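Local coordinates for chaperonin-like RBCX protein 1, chloroplastic (Arabidopsis thaliana, PDB 4GR2) that acts as a homodimeric chaperone in the assembly of the carbon-fixing enzyme Rubisco in the chloroplast, at residues A15-H18 with L19-F23; W93-M96 with K97-A100. The protein carries 2 engineered substitutions. All coordinates share one frame; numbering follows the deposited sequence.

Interactions 1 and 2 are both short runs of about two helical turns, the first inside helix 11-35 and the second at the start of helix 93-118, with centres about 15 Å apart. Interaction 1 lies nearer the middle of the chain, its centre about 6 Å from the chain centre against about 15 Å, and half of its eight touching residues are buried against two of eight in interaction 2. Each has one polar side-chain pair: a salt bridge in 15-23, an amide-guanidinium hydrogen bond in 93-100. They meet through packing, with Leu19 CD1 3.7 Å from Trp93 CZ3, and both also touch the second subunit.

Interaction 1. Residues A15-H18 with L19-F23; sequences AAKH and LHDFF
Lys17 and Asp21, one helical turn apart, carry the charged part of this contact. Their salt bridge runs from Lys17 NZ to Asp21 OD2 at 3.5 Å, the two side chains crossing at a slant. The lysine reaches its partner by bending: CG sits anti to the backbone N (chi1 -177°), and turns at chi2 and chi4 carry the amine towards the carboxylate. Asp21 OD1 serves a second purpose, accepting a weak hydrogen bond from Gly58 N. An asparagine in place of Asp21 would probably leave the ammonium of Lys17 without its opposite charge and its end freer to move.

The carbon contacts are of two kinds. In the first, Lys17 CE comes up at the edge of the His20 imidazole, in the ring plane, 3.8 Å from ND1; this nitrogen is buried and has no polar partner in the model. His20 also rests on Arg83 of helix 70-90. In the second, on another side of the helix, Leu19 has CG anti to its own carbonyl carbon (chi1 -74°), which brings that branch point to 3.4 Å from Ala15 O.

Backbone hydrogen bonds provide the continuous scaffold. Leu19 N donates to Ala15 O at 2.9 Å, His20 N to Ala16 O at 3.0 Å, and Asp21 N to Lys17 O at 3.2 Å with a nearly straight N-H...O angle of 172°. Phe22 N to His18 O at 2.8 Å continues the series.

The second subunit packs Met96 against Ala15 and Leu19. The four successive i to i+4 bonds and the i, i+4 Lys-Asp bridge are typical of a regular alpha-helix, here helix 11-35 at the dimer interface of the all-helical RbcX fold.

Interaction 2. Residues W93-M96 with K97-A100; sequences WDNM and KRLA
Asn95 and Arg98 make the principal side-chain contact in the first turns of helix 93-118, a regular alpha-helix of the RbcX fold that helps form the dimer interface. Its backbone evidence is a run of i to i+4 hydrogen bonds: Lys97 N to Trp93 O at 3.0 Å, Arg98 N to Asp94 O at 2.9 Å, Leu99 N to Asn95 O at 2.9 Å and Ala100 N to Met96 O. The first donor lies in the carbonyl plane of Trp93; the other three are tilted from the planes of their acceptors.

Van der Waals contacts form a second group. Leu99 CG lies 3.3 Å from Asn95 O, while its CD1 reaches the side-chain nitrogen ND2 of Asn95 more loosely. Across the interface the packing is apolar: Met96 meets Ala15 and Leu99 meets Ala16 of the second subunit. Trp93 is anchored separately by a hydrogen bond from NE1 to Ala87 O, and it forms a cation-pi contact with Lys97 of the second subunit; the same pair recurs with the roles of the subunits exchanged.

Charged chains contribute without a salt bridge inside this turn. Asp94 and Lys97 run side by side in the same direction, with Asp94 OD1 4.1 Å from Lys97 CD but 5.0 Å from NZ; the charged ends are not in contact, and any attraction between them probably acts only over this longer distance.

The polar pair is more specific. A bend at chi3 of Arg98 (65°) turns the guanidinium back towards Asn95, whose amide plane stands 32° from it. Asn95 OD1 meets the guanidinium at its edge and near its plane, receiving a weak hydrogen bond from Arg98 NE at 3.4 Å and a firmer one from Arg98 NH2 at 3.1 Å, with an N-H...O angle of 155°.

Interaction 1. Residues A15-H18 with L19-F23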
loop_
_atom_site.group_PDB
_atom_site.type_symbol
_atom_site.label_atom_id
_atom_site.label_comp_id
_atom_site.label_asym_id
_atom_site.label_seq_id
_atom_site.Cartn_x
_atom_site.Cartn_y
_atom_site.Cartn_z
ATOM N N ALA B 15 -1.496 -6.306 0.525
ATOM C CA ALA B 15 -0.328 -5.525 0.135
ATOM C C ALA B 15 0.024 -5.805 -1.324
ATOM O O ALA B 15 0.417 -4.894 -2.068
ATOM C CB ALA B 15 0.849 -5.893 1.017
ATOM N N ALA B 16 -0.097 -7.077 -1.703
ATOM C CA ALA B 16 0.184 -7.539 -3.075
ATOM C C ALA B 16 -0.681 -6.848 -4.147
ATOM O O ALA B 16 -0.186 -6.458 -5.220
ATOM C CB ALA B 16 -0.010 -9.036 -3.138
ATOM N N LYS B 17 -1.972 -6.700 -3.852
ATOM C CA LYS B 17 -2.906 -6.008 -4.750
ATOM C C LYS B 17 -2.592 -4.515 -4.810
ATOM O O LYS B 17 -2.695 -3.901 -5.863
ATOM C CB LYS B 17 -4.359 -6.214 -4.289
ATOM C CG LYS B 17 -5.407 -5.563 -5.227
ATOM C CD LYS B 17 -5.477 -6.267 -6.604
ATOM C CE LYS B 17 -6.124 -5.372 -7.679
ATOM N NZ LYS B 17 -7.278 -4.573 -7.143
ATOM N N HIS B 18 -2.238 -3.915 -3.676
ATOM C CA HIS B 18 -1.803 -2.516 -3.669
ATOM C C HIS B 18 -0.543 -2.307 -4.500
ATOM O O HIS B 18 -0.439 -1.331 -5.238
ATOM C CB HIS B 18 -1.554 -1.965 -2.251
ATOM C CG HIS B 18 -1.083 -0.539 -2.251
ATOM N ND1 HIS B 18 -1.900 0.512 -2.606
ATOM C CD2 HIS B 18 0.130 0.002 -1.991
ATOM C CE1 HIS B 18 -1.219 1.644 -2.538
ATOM N NE2 HIS B 18 0.017 1.361 -2.169
ATOM N N LEU B 19 0.425 -3.222 -4.386
ATOM C CA LEU B 19 1.635 -3.125 -5.209
ATOM C C LEU B 19 1.315 -3.244 -6.717
ATOM O O LEU B 19 1.771 -2.432 -7.528
ATOM C CB LEU B 19 2.671 -4.165 -4.773
ATOM C CG LEU B 19 3.298 -3.732 -3.438
ATOM C CD1 LEU B 19 4.077 -4.887 -2.816
ATOM C CD2 LEU B 19 4.186 -2.491 -3.649
ATOM N N HIS B 20 0.500 -4.237 -7.062
ATOM C CA HIS B 20 0.026 -4.429 -8.444
ATOM C C HIS B 20 -0.455 -3.092 -9.037
ATOM O O HIS B 20 0.060 -2.622 -10.058
ATOM C CB HIS B 20 -1.073 -5.513 -8.462
ATOM C CG HIS B 20 -1.719 -5.713 -9.803
ATOM N ND1 HIS B 20 -3.085 -5.634 -9.991
ATOM C CD2 HIS B 20 -1.192 -5.996 -11.016
ATOM C CE1 HIS B 20 -3.370 -5.848 -11.261
ATOM N NE2 HIS B 20 -2.238 -6.065 -11.906
ATOM N N ASP B 21 -1.399 -2.449 -8.346
ATOM C CA ASP B 21 -1.927 -1.168 -8.795
ATOM C C ASP B 21 -0.862 -0.095 -8.796
ATOM O O ASP B 21 -0.814 0.732 -9.718
ATOM C CB ASP B 21 -3.140 -0.722 -7.954
ATOM C CG ASP B 21 -4.393 -1.518 -8.272
ATOM O OD1 ASP B 21 -4.548 -1.941 -9.449
ATOM O OD2 ASP B 21 -5.218 -1.717 -7.346
ATOM N N PHE B 22 -0.021 -0.090 -7.764
ATOM C CA PHE B 22 1.118 0.834 -7.730
ATOM C C PHE B 22 2.033 0.639 -8.966
ATOM O O PHE B 22 2.483 1.609 -9.564
ATOM C CB PHE B 22 1.926 0.682 -6.425
ATOM C CG PHE B 22 3.022 1.705 -6.275
ATOM C CD1 PHE B 22 2.724 3.068 -6.296
ATOM C CD2 PHE B 22 4.353 1.312 -6.146
ATOM C CE1 PHE B 22 3.737 4.023 -6.176
ATOM C CE2 PHE B 22 5.369 2.263 -6.019
ATOM C CZ PHE B 22 5.068 3.603 -6.035
ATOM N N PHE B 23 2.307 -0.611 -9.333
ATOM C CA PHE B 23 3.153 -0.890 -10.506
ATOM C C PHE B 23 2.524 -0.426 -11.810
ATOM O O PHE B 23 3.229 0.080 -12.690
ATOM C CB PHE B 23 3.534 -2.372 -10.586
ATOM C CG PHE B 23 4.436 -2.817 -9.471
ATOM C CD1 PHE B 23 5.399 -1.961 -8.970
ATOM C CD2 PHE B 23 4.286 -4.074 -8.894
ATOM C CE1 PHE B 23 6.232 -2.363 -7.921
ATOM C CE2 PHE B 23 5.105 -4.481 -7.835
ATOM C CZ PHE B 23 6.081 -3.618 -7.357
#

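Interaction 2. Residues W93-M96 with K97-A100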
loop_
_atom_site.group_PDB
_atom_site.type_symbol
_atom_site.label_atom_id
_atom_site.label_comp_id
_atom_site.label_asym_id
_atom_site.label_seq_id
_atom_site.Cartn_x
_atom_site.Cartn_y
_atom_site.Cartn_z
ATOM N N TRP B 93 12.953 -4.443 -4.356
ATOM C CA TRP B 93 12.123 -5.061 -3.327
ATOM C C TRP B 93 12.741 -4.995 -1.936
ATOM O O TRP B 93 12.119 -4.495 -1.004
ATOM C CB TRP B 93 11.814 -6.520 -3.702
ATOM C CG TRP B 93 10.809 -6.626 -4.824
ATOM C CD1 TRP B 93 11.066 -6.686 -6.172
ATOM C CD2 TRP B 93 9.383 -6.652 -4.682
ATOM N NE1 TRP B 93 9.878 -6.765 -6.877
ATOM C CE2 TRP B 93 8.834 -6.747 -5.980
ATOM C CE3 TRP B 93 8.514 -6.617 -3.571
ATOM C CZ2 TRP B 93 7.454 -6.793 -6.203
ATOM C CZ3 TRP B 93 7.143 -6.677 -3.795
ATOM C CH2 TRP B 93 6.625 -6.758 -5.103
ATOM N N ASP B 94 13.971 -5.481 -1.802
ATOM C CA ASP B 94 14.619 -5.517 -0.500
ATOM C C ASP B 94 14.934 -4.137 0.061
ATOM O O ASP B 94 14.853 -3.917 1.277
ATOM C CB ASP B 94 15.840 -6.430 -0.508
ATOM C CG ASP B 94 15.491 -7.820 -0.041
ATOM O OD1 ASP B 94 15.314 -8.016 1.196
ATOM O OD2 ASP B 94 15.353 -8.703 -0.915
ATOM N N ASN B 95 15.280 -3.208 -0.820
ATOM C CA ASN B 95 15.363 -1.815 -0.429
ATOM C C ASN B 95 14.021 -1.282 0.126
ATOM O O ASN B 95 13.995 -0.568 1.140
ATOM C CB ASN B 95 15.825 -0.975 -1.604
ATOM C CG ASN B 95 16.310 0.385 -1.180
ATOM O OD1 ASN B 95 17.091 0.504 -0.233
ATOM N ND2 ASN B 95 15.842 1.431 -1.869
ATOM N N MET B 96 12.920 -1.640 -0.531
ATOM C CA MET B 96 11.581 -1.253 -0.066
ATOM C C MET B 96 11.351 -1.769 1.353
ATOM O O MET B 96 10.863 -1.044 2.220
ATOM C CB MET B 96 10.478 -1.813 -0.989
ATOM C CG MET B 96 9.023 -1.643 -0.439
ATOM S SD MET B 96 7.710 -2.538 -1.324
ATOM C CE MET B 96 8.270 -4.246 -1.106
ATOM N N LYS B 97 11.682 -3.040 1.562
ATOM C CA LYS B 97 11.500 -3.685 2.857
ATOM C C LYS B 97 12.315 -2.948 3.908
ATOM O O LYS B 97 11.802 -2.627 4.968
ATOM C CB LYS B 97 11.939 -5.148 2.800
ATOM C CG LYS B 97 11.844 -5.885 4.132
ATOM C CD LYS B 97 12.419 -7.293 4.012
ATOM C CE LYS B 97 11.908 -8.220 5.104
ATOM N NZ LYS B 97 12.662 -9.534 5.115
ATOM N N ARG B 98 13.578 -2.669 3.590
ATOM C CA ARG B 98 14.473 -1.945 4.480
ATOM C C ARG B 98 13.970 -0.561 4.874
ATOM O O ARG B 98 14.114 -0.135 6.017
ATOM C CB ARG B 98 15.835 -1.791 3.829
ATOM C CG ARG B 98 16.865 -1.217 4.760
ATOM C CD ARG B 98 18.169 -0.975 4.044
ATOM N NE ARG B 98 18.025 0.056 3.018
ATOM C CZ ARG B 98 18.063 1.362 3.264
ATOM N NH1 ARG B 98 18.229 1.802 4.508
ATOM N NH2 ARG B 98 17.932 2.228 2.265
ATOM N N LEU B 99 13.422 0.158 3.909
ATOM C CA LEU B 99 12.868 1.478 4.158
ATOM C C LEU B 99 11.610 1.425 5.044
ATOM O O LEU B 99 11.354 2.339 5.840
ATOM C CB LEU B 99 12.552 2.164 2.829
ATOM C CG LEU B 99 13.772 2.576 2.016
ATOM C CD1 LEU B 99 13.342 3.326 0.772
ATOM C CD2 LEU B 99 14.665 3.442 2.874
ATOM N N ALA B 100 10.830 0.364 4.891
ATOM C CA ALA B 100 9.599 0.205 5.659
ATOM C C ALA B 100 9.949 -0.057 7.112
ATOM O O ALA B 100 9.279 0.440 8.028
ATOM C CB ALA B 100 8.772 -0.943 5.108
#